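Long-range contacts in Serine/threonine protein kinase (Mycobacterium tuberculosis, PDB 4ESQ), which probably phosphorylates serine and threonine residues of proteins as a membrane receptor kinase, the chain here being its extracellular sensor domain: residues 151-157 with 169-174; 113-118 with 129-134; 21-25 with 179-183; 49-53 with 109-113. The contacts are given in a common frame with arbitrary orientation. Residues are numbered along the deposited sequence.

How the interactions relate
All four contacts lie in one sensor domain, built round an antiparallel sheet. Interactions 1 and 2 each join the two strands of a hairpin of that sheet; their centres are about 13 Å apart and Trp-153 packs on Trp-129 between them. Interaction 4 ties helix 96-111 to helix 51-54, shares Cys-113 with interaction 2 and lies about 8 Å from it, centre to centre. Interaction 3, about 23 Å from interaction 4 between centres and across the centre of the chain, joins helix 17-24 to helix 179-192. Along the chain, interactions 4, 2 and 1 close in turn, all inside the loop that interaction 3 closes, so it brings the two terminal regions of the domain together.

Interaction 1 (151-157 with 169-174); sequences EGWECQR and VNACGY
Glu-151 and Gly-152 lead into strand 154-157, which runs antiparallel to 169-173 with axes 4.5 Å apart at 159°. Glu-151 O lies 3.3 Å from Tyr-174 CD1, at the ring edge. Gly-152 has phi 87°, where a CB would collide with the preceding carbonyl. Trp-153 (chi1 t, chi2 -102°) lays its indole over Gly-173, whose CA sits 3.9 Å from the centroid of the six-membered ring in a CH-pi contact. The indole edge meets the face of Tyr-174 (chi1 m), a T-shaped pair with centroids 5.2 Å apart and planes at 80°. Two hydrogen bonds, Glu-154 N to Gly-173 O and Gly-173 N to Glu-154 O, are each 3.0 Å; water 1 bridges Glu-154 OE1 (2.6 Å) and Gly-173 O (3.3 Å), and Glu-154 OE2 hydrogen-bonds Thr-146 OG1 of strand 141-147. Cys-155 faces Cys-172 in a non-hydrogen-bonded pair, CA-CA 4.0 Å, and both m rotamers bring SG to SG at 2.0 Å with chi3 104°. Gln-156 N donates to Ala-171 O (2.7 Å), and Ala-171 N to Gln-156 O (2.9 Å); the side-chain amide of Gln-156 hydrogen-bonds Asn-178 and, in helix 179-192, Gly-181 N. Arg-157, m at chi1 to chi3, turns NH1 onto Val-169 O (2.9 Å), while NH2 hydrogen-bonds Gly-52 O and salt-bridges Asp-168. This is an antiparallel beta hairpin with a cross-strand disulfide, within the central sheet of the PknH sensor domain.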
loop_
_atom_site.group_PDB
_atom_site.type_symbol
_atom_site.label_atom_id
_atom_site.label_comp_id
_atom_site.label_asym_id
_atom_site.label_seq_id
_atom_site.Cartn_x
_atom_site.Cartn_y
_atom_site.Cartn_z
ATOM N N GLU A 151 15.339 13.136 10.138
ATOM C CA GLU A 151 13.906 13.342 10.286
ATOM C C GLU A 151 13.266 12.173 11.023
ATOM O O GLU A 151 12.496 12.377 11.952
ATOM C CB GLU A 151 13.235 13.536 8.923
ATOM C CG GLU A 151 13.530 14.885 8.290
ATOM C CD GLU A 151 12.706 15.135 7.047
ATOM O OE1 GLU A 151 12.176 14.155 6.486
ATOM O OE2 GLU A 151 12.586 16.309 6.631
ATOM N N GLY A 152 13.582 10.949 10.605
ATOM C CA GLY A 152 12.956 9.776 11.188
ATOM C C GLY A 152 11.647 9.408 10.501
ATOM O O GLY A 152 10.872 8.593 11.022
ATOM N N TRP A 153 11.391 10.025 9.348
ATOM C CA TRP A 153 10.218 9.710 8.520
ATOM C C TRP A 153 10.279 8.259 8.072
ATOM O O TRP A 153 11.319 7.793 7.601
ATOM C CB TRP A 153 10.167 10.637 7.293
ATOM C CG TRP A 153 8.918 10.511 6.449
ATOM C CD1 TRP A 153 8.795 9.854 5.258
ATOM C CD2 TRP A 153 7.619 11.048 6.743
ATOM N NE1 TRP A 153 7.508 9.960 4.785
ATOM C CE2 TRP A 153 6.764 10.681 5.684
ATOM C CE3 TRP A 153 7.098 11.802 7.801
ATOM C CZ2 TRP A 153 5.418 11.050 5.648
ATOM C CZ3 TRP A 153 5.765 12.171 7.762
ATOM C CH2 TRP A 153 4.939 11.791 6.695
ATOM N N GLU A 154 9.165 7.542 8.211
ATOM C CA GLU A 154 9.122 6.131 7.841
ATOM C C GLU A 154 7.797 5.792 7.196
ATOM O O GLU A 154 6.846 6.547 7.316
ATOM C CB GLU A 154 9.312 5.246 9.077
ATOM C CG GLU A 154 10.685 5.344 9.708
ATOM C CD GLU A 154 10.837 4.415 10.897
ATOM O OE1 GLU A 154 10.110 4.609 11.898
ATOM O OE2 GLU A 154 11.681 3.493 10.830
ATOM N N CYS A 155 7.745 4.661 6.498
ATOM C CA CYS A 155 6.481 4.166 5.950
ATOM C C CYS A 155 6.344 2.701 6.289
ATOM O O CYS A 155 7.328 1.969 6.294
ATOM C CB CYS A 155 6.429 4.328 4.434
ATOM S SG CYS A 155 6.449 6.024 3.840
ATOM N N GLN A 156 5.125 2.265 6.585
ATOM C CA GLN A 156 4.863 0.832 6.611
ATOM C C GLN A 156 4.031 0.451 5.402
ATOM O O GLN A 156 2.999 1.077 5.116
ATOM C CB GLN A 156 4.142 0.390 7.882
ATOM C CG GLN A 156 4.015 -1.139 7.972
ATOM C CD GLN A 156 3.071 -1.603 9.065
ATOM O OE1 GLN A 156 2.022 -1.001 9.281
ATOM N NE2 GLN A 156 3.438 -2.687 9.756
ATOM N N ARG A 157 4.505 -0.557 4.674
ATOM C CA ARG A 157 3.736 -1.149 3.586
ATOM C C ARG A 157 2.962 -2.339 4.142
ATOM O O ARG A 157 3.483 -3.105 4.959
ATOM C CB ARG A 157 4.667 -1.620 2.460
ATOM C CG ARG A 157 5.302 -0.493 1.641
ATOM C CD ARG A 157 4.325 0.097 0.635
ATOM N NE ARG A 157 4.117 -0.747 -0.543
ATOM C CZ ARG A 157 2.997 -1.409 -0.810
ATOM N NH1 ARG A 157 1.966 -1.355 0.039
ATOM N NH2 ARG A 157 2.900 -2.133 -1.922
ATOM N N VAL A 169 -1.524 -1.066 0.893
ATOM C CA VAL A 169 -1.496 0.128 1.749
ATOM C C VAL A 169 -0.089 0.635 2.080
ATOM O O VAL A 169 0.812 -0.145 2.398
ATOM C CB VAL A 169 -2.225 -0.160 3.073
ATOM C CG1 VAL A 169 -2.181 1.059 3.997
ATOM C CG2 VAL A 169 -3.674 -0.600 2.809
ATOM N N ASN A 170 0.087 1.954 2.027
ATOM C CA ASN A 170 1.325 2.590 2.460
ATOM C C ASN A 170 0.949 3.648 3.471
ATOM O O ASN A 170 0.124 4.526 3.177
ATOM C CB ASN A 170 2.044 3.225 1.263
ATOM C CG ASN A 170 3.522 3.492 1.533
ATOM O OD1 ASN A 170 4.098 2.982 2.495
ATOM N ND2 ASN A 170 4.142 4.278 0.667
ATOM N N ALA A 171 1.488 3.543 4.683
ATOM C CA ALA A 171 1.159 4.498 5.735
ATOM C C ALA A 171 2.451 5.083 6.290
ATOM O O ALA A 171 3.332 4.339 6.730
ATOM C CB ALA A 171 0.351 3.825 6.848
ATOM N N CYS A 172 2.554 6.411 6.277
ATOM C CA CYS A 172 3.812 7.090 6.585
ATOM C C CYS A 172 3.669 8.143 7.672
ATOM O O CYS A 172 2.629 8.785 7.799
ATOM C CB CYS A 172 4.382 7.749 5.327
ATOM S SG CYS A 172 4.502 6.662 3.860
ATOM N N GLY A 173 4.734 8.339 8.436
ATOM C CA GLY A 173 4.713 9.301 9.527
ATOM C C GLY A 173 5.983 9.208 10.343
ATOM O O GLY A 173 6.925 8.519 9.951
ATOM N N TYR A 174 6.019 9.901 11.478
ATOM C CA TYR A 174 7.200 9.870 12.336
ATOM C C TYR A 174 7.112 8.806 13.432
ATOM O O TYR A 174 8.118 8.494 14.077
ATOM C CB TYR A 174 7.422 11.232 12.990
ATOM C CG TYR A 174 7.832 12.318 12.036
ATOM C CD1 TYR A 174 9.166 12.484 11.680
ATOM C CD2 TYR A 174 6.895 13.189 11.498
ATOM C CE1 TYR A 174 9.554 13.481 10.807
ATOM C CE2 TYR A 174 7.279 14.195 10.623
ATOM C CZ TYR A 174 8.610 14.332 10.286
ATOM O OH TYR A 174 9.014 15.321 9.419
HETATM O O HOH W 1 8.129 6.266 11.985
#

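Interaction 2 (113-118 with 129-134); sequences CAGKTV and WTFADV
Backbone hydrogen bonds set an antiparallel register. Val-118 and Trp-129 form the hydrogen-bonded pair, Val-118 N to Trp-129 O at 2.8 Å and Trp-129 N to Val-118 O at 2.9 Å, and Phe-131 N reaches Lys-116 O at 2.9 Å. Before the strand, a type II turn runs from Cys-113 to Lys-116; Gly-115 takes its third position with phi 69°, easy for glycine, and gives its N to Ala-132 O (3.2 Å) and, weakly, to Phe-131 O (3.1 Å). Among side chains, Thr-117 and Thr-130, both chi1 m, form the non-hydrogen-bonded pair, CA-CA 4.1 Å, with their OG1 hydroxyls hydrogen-bonded at 2.9 Å. Apolar contacts centre on Phe-131 (chi1 m): Cys-113 CB stands over its face, 4.1 Å from the ring centroid, and Val-118 CG2 is 3.8 Å from Phe-131 CE2. Ala-53 and Leu-54 of helix 51-54 pack on the same ring. The whole is the open end of the beta hairpin 117-122/125-131, where the chain enters the sheet from helix 96-111 through a glycine-containing type II turn.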
loop_
_atom_site.group_PDB
_atom_site.type_symbol
_atom_site.label_atom_id
_atom_site.label_comp_id
_atom_site.label_asym_id
_atom_site.label_seq_id
_atom_site.Cartn_x
_atom_site.Cartn_y
_atom_site.Cartn_z
ATOM N N CYS A 113 14.068 -7.650 -0.623
ATOM C CA CYS A 113 14.351 -6.260 -0.285
ATOM C C CYS A 113 14.651 -6.091 1.202
ATOM O O CYS A 113 15.287 -5.113 1.602
ATOM C CB CYS A 113 13.166 -5.372 -0.678
ATOM S SG CYS A 113 12.754 -5.497 -2.428
ATOM N N ALA A 114 14.193 -7.048 2.009
ATOM C CA ALA A 114 14.314 -6.971 3.466
ATOM C C ALA A 114 15.748 -6.754 3.928
ATOM O O ALA A 114 16.669 -7.393 3.428
ATOM C CB ALA A 114 13.756 -8.235 4.104
ATOM N N GLY A 115 15.930 -5.853 4.887
ATOM C CA GLY A 115 17.241 -5.625 5.469
ATOM C C GLY A 115 18.244 -4.959 4.538
ATOM O O GLY A 115 19.451 -5.049 4.757
ATOM N N LYS A 116 17.740 -4.276 3.514
ATOM C CA LYS A 116 18.595 -3.587 2.545
ATOM C C LYS A 116 18.239 -2.111 2.403
ATOM O O LYS A 116 17.105 -1.703 2.639
ATOM C CB LYS A 116 18.501 -4.259 1.172
ATOM C CG LYS A 116 18.929 -5.712 1.150
ATOM C CD LYS A 116 18.808 -6.286 -0.256
ATOM C CE LYS A 116 19.143 -7.766 -0.290
ATOM N NZ LYS A 116 19.086 -8.280 -1.685
ATOM N N THR A 117 19.226 -1.304 2.024
ATOM C CA THR A 117 18.968 0.075 1.647
ATOM C C THR A 117 18.943 0.165 0.122
ATOM O O THR A 117 19.798 -0.409 -0.546
ATOM C CB THR A 117 20.036 1.032 2.216
ATOM O OG1 THR A 117 20.092 0.899 3.641
ATOM C CG2 THR A 117 19.702 2.480 1.865
ATOM N N VAL A 118 17.945 0.858 -0.421
ATOM C CA VAL A 118 17.854 1.100 -1.858
ATOM C C VAL A 118 17.902 2.602 -2.144
ATOM O O VAL A 118 17.565 3.420 -1.276
ATOM C CB VAL A 118 16.560 0.491 -2.474
ATOM C CG1 VAL A 118 16.577 -1.024 -2.332
ATOM C CG2 VAL A 118 15.308 1.086 -1.822
ATOM N N TRP A 129 16.329 4.655 1.020
ATOM C CA TRP A 129 15.349 4.094 1.945
ATOM C C TRP A 129 15.820 2.730 2.421
ATOM O O TRP A 129 16.302 1.929 1.621
ATOM C CB TRP A 129 13.993 3.936 1.266
ATOM C CG TRP A 129 13.275 5.212 1.000
ATOM C CD1 TRP A 129 13.536 6.112 -0.002
ATOM C CD2 TRP A 129 12.147 5.730 1.722
ATOM N NE1 TRP A 129 12.641 7.162 0.062
ATOM C CE2 TRP A 129 11.782 6.948 1.110
ATOM C CE3 TRP A 129 11.411 5.279 2.828
ATOM C CZ2 TRP A 129 10.715 7.725 1.571
ATOM C CZ3 TRP A 129 10.353 6.058 3.286
ATOM C CH2 TRP A 129 10.017 7.263 2.656
ATOM N N THR A 130 15.653 2.461 3.717
ATOM C CA THR A 130 16.113 1.208 4.310
ATOM C C THR A 130 14.927 0.339 4.739
ATOM O O THR A 130 14.077 0.802 5.488
ATOM C CB THR A 130 16.978 1.486 5.556
ATOM O OG1 THR A 130 18.071 2.350 5.211
ATOM C CG2 THR A 130 17.516 0.194 6.119
ATOM N N PHE A 131 14.880 -0.909 4.265
ATOM C CA PHE A 131 13.814 -1.840 4.648
ATOM C C PHE A 131 14.172 -2.606 5.921
ATOM O O PHE A 131 15.319 -3.029 6.103
ATOM C CB PHE A 131 13.561 -2.858 3.541
ATOM C CG PHE A 131 12.998 -2.265 2.296
ATOM C CD1 PHE A 131 11.645 -1.966 2.215
ATOM C CD2 PHE A 131 13.807 -2.022 1.203
ATOM C CE1 PHE A 131 11.107 -1.417 1.052
ATOM C CE2 PHE A 131 13.274 -1.481 0.034
ATOM C CZ PHE A 131 11.927 -1.176 -0.031
ATOM N N ALA A 132 13.176 -2.796 6.782
ATOM C CA ALA A 132 13.294 -3.723 7.901
ATOM C C ALA A 132 13.015 -5.133 7.388
ATOM O O ALA A 132 13.062 -5.384 6.181
ATOM C CB ALA A 132 12.320 -3.339 9.003
ATOM N N ASP A 133 12.717 -6.064 8.286
ATOM C CA ASP A 133 12.343 -7.400 7.841
ATOM C C ASP A 133 10.854 -7.465 7.490
ATOM O O ASP A 133 10.047 -6.681 7.985
ATOM C CB ASP A 133 12.709 -8.464 8.882
ATOM C CG ASP A 133 14.179 -8.866 8.818
ATOM O OD1 ASP A 133 14.892 -8.421 7.888
ATOM O OD2 ASP A 133 14.622 -9.640 9.691
ATOM N N VAL A 134 10.503 -8.382 6.600
ATOM C CA VAL A 134 9.112 -8.582 6.242
ATOM C C VAL A 134 8.399 -9.290 7.384
ATOM O O VAL A 134 8.878 -10.301 7.907
ATOM C CB VAL A 134 8.965 -9.412 4.946
ATOM C CG1 VAL A 134 7.505 -9.736 4.695
ATOM C CG2 VAL A 134 9.554 -8.662 3.763
#

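Interaction 3 (21-25 with 179-183); sequences NAVMG and QAGQI
Val-23 points its side chain at the first turn of helix 179-192, CG1 lying 3.8 Å from Gln-179 CB and 3.8 Å from Ile-183 CG1; with chi1 t this branched residue fits against one turn of the helix, since 179 and 183 are four residues apart. The nearest CA pair is Val-23 with Gln-179, 6.2 Å apart. Met-24, m at all three chi angles, curls its flexible chain so that SD rests 3.6 Å from Gln-179 CB and 4.4 Å from Ile-183 CD1. No direct hydrogen bond crosses. Instead, water 2 bridges Val-23 O (2.8 Å) and Gln-182 OE1 (2.7 Å), and water 3 bridges Val-23 O (2.7 Å) and Gln-179 NE2 (3.2 Å), serving a carbonyl at the C-terminal end of helix 17-24. Gln-179 OE1 turns back to Thr-177 N. Gly-25 leaves the helix with phi 80°, which suits glycine. This small apolar contact, bridged by water along one side and packed on His-84 and Val-86 of strand 84-92 on the other, is helix-helix packing, here joining helix 17-24 to helix 179-192 beside the central sheet.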
loop_
_atom_site.group_PDB
_atom_site.type_symbol
_atom_site.label_atom_id
_atom_site.label_comp_id
_atom_site.label_asym_id
_atom_site.label_seq_id
_atom_site.Cartn_x
_atom_site.Cartn_y
_atom_site.Cartn_z
ATOM N N ASN A 21 -8.051 8.928 10.020
ATOM C CA ASN A 21 -7.623 9.772 11.130
ATOM C C ASN A 21 -7.397 8.966 12.399
ATOM O O ASN A 21 -6.390 9.140 13.081
ATOM C CB ASN A 21 -8.670 10.848 11.419
ATOM C CG ASN A 21 -8.483 12.100 10.585
ATOM O OD1 ASN A 21 -7.357 12.506 10.270
ATOM N ND2 ASN A 21 -9.600 12.749 10.252
ATOM N N ALA A 22 -8.340 8.080 12.704
ATOM C CA ALA A 22 -8.291 7.298 13.933
ATOM C C ALA A 22 -7.078 6.379 13.971
ATOM O O ALA A 22 -6.431 6.237 15.007
ATOM C CB ALA A 22 -9.582 6.489 14.101
ATOM N N VAL A 23 -6.762 5.753 12.845
ATOM C CA VAL A 23 -5.608 4.862 12.813
ATOM C C VAL A 23 -4.323 5.675 12.960
ATOM O O VAL A 23 -3.410 5.292 13.704
ATOM C CB VAL A 23 -5.562 4.012 11.522
ATOM C CG1 VAL A 23 -4.184 3.339 11.365
ATOM C CG2 VAL A 23 -6.678 2.974 11.523
ATOM N N MET A 24 -4.265 6.810 12.277
ATOM C CA MET A 24 -3.021 7.570 12.179
ATOM C C MET A 24 -2.755 8.489 13.374
ATOM O O MET A 24 -1.648 9.004 13.525
ATOM C CB MET A 24 -2.974 8.391 10.879
ATOM C CG MET A 24 -2.912 7.560 9.591
ATOM S SD MET A 24 -1.689 6.224 9.609
ATOM C CE MET A 24 -0.169 7.165 9.601
ATOM N N GLY A 25 -3.761 8.701 14.218
ATOM C CA GLY A 25 -3.586 9.604 15.339
ATOM C C GLY A 25 -3.727 11.058 14.934
ATOM O O GLY A 25 -3.041 11.935 15.462
ATOM N N GLN A 179 0.494 0.906 11.577
ATOM C CA GLN A 179 -0.679 1.588 11.026
ATOM C C GLN A 179 -1.173 0.992 9.696
ATOM O O GLN A 179 -2.379 0.902 9.452
ATOM C CB GLN A 179 -0.416 3.089 10.864
ATOM C CG GLN A 179 -0.330 3.870 12.183
ATOM C CD GLN A 179 1.075 3.892 12.764
ATOM O OE1 GLN A 179 1.898 3.023 12.468
ATOM N NE2 GLN A 179 1.354 4.890 13.597
ATOM N N ALA A 180 -0.248 0.588 8.836
ATOM C CA ALA A 180 -0.648 0.020 7.556
ATOM C C ALA A 180 -1.263 -1.369 7.768
ATOM O O ALA A 180 -2.222 -1.749 7.091
ATOM C CB ALA A 180 0.524 -0.032 6.598
ATOM N N GLY A 181 -0.707 -2.121 8.715
ATOM C CA GLY A 181 -1.291 -3.397 9.075
ATOM C C GLY A 181 -2.705 -3.205 9.589
ATOM O O GLY A 181 -3.594 -4.002 9.282
ATOM N N GLN A 182 -2.925 -2.161 10.386
ATOM C CA GLN A 182 -4.270 -1.909 10.905
ATOM C C GLN A 182 -5.233 -1.528 9.791
ATOM O O GLN A 182 -6.388 -1.976 9.748
ATOM C CB GLN A 182 -4.254 -0.766 11.907
ATOM C CG GLN A 182 -3.630 -1.082 13.224
ATOM C CD GLN A 182 -3.812 0.090 14.151
ATOM O OE1 GLN A 182 -2.924 0.925 14.290
ATOM N NE2 GLN A 182 -5.000 0.193 14.749
ATOM N N ILE A 183 -4.768 -0.665 8.907
ATOM C CA ILE A 183 -5.603 -0.220 7.806
ATOM C C ILE A 183 -5.990 -1.423 6.955
ATOM O O ILE A 183 -7.169 -1.622 6.628
ATOM C CB ILE A 183 -4.895 0.882 6.987
ATOM C CG1 ILE A 183 -4.866 2.184 7.799
ATOM C CG2 ILE A 183 -5.583 1.112 5.650
ATOM C CD1 ILE A 183 -3.863 3.203 7.285
HETATM O O HOH W 2 -3.680 3.193 15.569
HETATM O O HOH W 3 -1.257 5.919 15.162
HETATM O O HOH W 4 0.785 8.016 13.841
#

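Interaction 4 (49-53 with 109-113); sequences DCQGA and KWKNC
A disulfide joins the 3-10 turn 49-50, just before the short helix 51-54, to the C-terminal end of the long helix 96-111, next to hairpin 117-122/125-131. Cys-50 SG and Cys-113 SG are bonded at 2.0 Å, both chi1 m, with chi3 -108° and CA atoms 5.9 Å apart. Beside the bridge, Ala-53 CA stands over the face of Trp-110 (chi1 m, chi2 16°), 3.9 Å from the centroid of the five-membered ring in a CH-pi contact, and Ala-53 CB is 3.8 Å from Trp-110 CD1. A small residue here lets the indole come close, and strands 141-147 and 154-162 pack on the same ring. Nearer solvent, the extended Lys-109 (chi1 m, then t throughout) holds NZ 4.0 Å from Asp-49 OD1, a long salt bridge helped by water 5, 3.2 Å from Asp-49 OD1 and 2.7 Å from Lys-109 NZ. No direct hydrogen bond spans the segments; the long ion pair and bridging waters 5 and 6 only supplement the disulfide, a bond stable in oxidising surroundings and so suited to an extracellular domain.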
loop_
_atom_site.group_PDB
_atom_site.type_symbol
_atom_site.label_atom_id
_atom_site.label_comp_id
_atom_site.label_asym_id
_atom_site.label_seq_id
_atom_site.Cartn_x
_atom_site.Cartn_y
_atom_site.Cartn_z
ATOM N N ASP A 49 13.167 -4.550 -8.396
ATOM C CA ASP A 49 12.041 -5.333 -7.899
ATOM C C ASP A 49 11.614 -4.925 -6.492
ATOM O O ASP A 49 10.705 -5.516 -5.917
ATOM C CB ASP A 49 12.333 -6.828 -7.988
ATOM C CG ASP A 49 12.141 -7.369 -9.399
ATOM O OD1 ASP A 49 11.254 -6.851 -10.115
ATOM O OD2 ASP A 49 12.876 -8.295 -9.797
ATOM N N CYS A 50 12.266 -3.905 -5.944
ATOM C CA CYS A 50 11.816 -3.334 -4.679
ATOM C C CYS A 50 10.816 -2.192 -4.881
ATOM O O CYS A 50 10.388 -1.574 -3.909
ATOM C CB CYS A 50 13.005 -2.864 -3.837
ATOM S SG CYS A 50 14.067 -4.234 -3.338
ATOM N N GLN A 51 10.431 -1.915 -6.128
ATOM C CA GLN A 51 9.460 -0.843 -6.394
ATOM C C GLN A 51 8.135 -1.074 -5.640
ATOM O O GLN A 51 7.578 -0.150 -5.033
ATOM C CB GLN A 51 9.198 -0.678 -7.901
ATOM C CG GLN A 51 8.280 0.504 -8.242
ATOM C CD GLN A 51 8.230 0.838 -9.726
ATOM O OE1 GLN A 51 9.014 0.322 -10.516
ATOM N NE2 GLN A 51 7.304 1.721 -10.108
ATOM N N GLY A 52 7.629 -2.304 -5.689
ATOM C CA GLY A 52 6.389 -2.635 -5.005
ATOM C C GLY A 52 6.539 -2.622 -3.497
ATOM O O GLY A 52 5.566 -2.416 -2.763
ATOM N N ALA A 53 7.761 -2.840 -3.019
ATOM C CA ALA A 53 8.008 -2.829 -1.585
ATOM C C ALA A 53 8.014 -1.403 -1.046
ATOM O O ALA A 53 7.905 -1.192 0.158
ATOM C CB ALA A 53 9.313 -3.530 -1.264
ATOM N N LYS A 109 9.106 -10.930 -3.704
ATOM C CA LYS A 109 9.879 -9.748 -4.027
ATOM C C LYS A 109 10.264 -8.992 -2.761
ATOM O O LYS A 109 11.408 -8.560 -2.626
ATOM C CB LYS A 109 9.126 -8.840 -5.002
ATOM C CG LYS A 109 8.935 -9.482 -6.388
ATOM C CD LYS A 109 8.199 -8.555 -7.342
ATOM C CE LYS A 109 8.236 -9.099 -8.767
ATOM N NZ LYS A 109 7.527 -8.200 -9.729
ATOM N N TRP A 110 9.325 -8.838 -1.826
ATOM C CA TRP A 110 9.632 -8.039 -0.642
ATOM C C TRP A 110 10.729 -8.687 0.195
ATOM O O TRP A 110 11.530 -7.993 0.831
ATOM C CB TRP A 110 8.397 -7.801 0.226
ATOM C CG TRP A 110 7.315 -6.964 -0.385
ATOM C CD1 TRP A 110 7.159 -6.633 -1.712
ATOM C CD2 TRP A 110 6.209 -6.367 0.310
ATOM N NE1 TRP A 110 6.023 -5.862 -1.872
ATOM C CE2 TRP A 110 5.428 -5.681 -0.649
ATOM C CE3 TRP A 110 5.821 -6.322 1.654
ATOM C CZ2 TRP A 110 4.271 -4.975 -0.304
ATOM C CZ3 TRP A 110 4.671 -5.620 1.993
ATOM C CH2 TRP A 110 3.906 -4.964 1.017
ATOM N N LYS A 111 10.758 -10.015 0.209
ATOM C CA LYS A 111 11.735 -10.738 1.024
ATOM C C LYS A 111 13.166 -10.528 0.533
ATOM O O LYS A 111 14.114 -10.641 1.309
ATOM C CB LYS A 111 11.386 -12.222 1.102
ATOM C CG LYS A 111 10.163 -12.468 1.979
ATOM C CD LYS A 111 9.763 -13.931 2.033
ATOM C CE LYS A 111 8.436 -14.085 2.773
ATOM N NZ LYS A 111 7.852 -15.450 2.602
ATOM N N ASN A 112 13.305 -10.216 -0.754
ATOM C CA ASN A 112 14.604 -9.911 -1.337
ATOM C C ASN A 112 15.004 -8.453 -1.126
ATOM O O ASN A 112 16.140 -8.061 -1.425
ATOM C CB ASN A 112 14.618 -10.253 -2.829
ATOM C CG ASN A 112 14.625 -11.749 -3.082
ATOM O OD1 ASN A 112 15.245 -12.516 -2.340
ATOM N ND2 ASN A 112 13.938 -12.172 -4.137
ATOM N N CYS A 113 14.068 -7.650 -0.623
ATOM C CA CYS A 113 14.351 -6.260 -0.285
ATOM C C CYS A 113 14.651 -6.091 1.202
ATOM O O CYS A 113 15.287 -5.113 1.602
ATOM C CB CYS A 113 13.166 -5.372 -0.678
ATOM S SG CYS A 113 12.754 -5.497 -2.428
HETATM O O HOH W 5 8.347 -5.592 -9.553
HETATM O O HOH W 6 12.870 -8.055 -4.895
#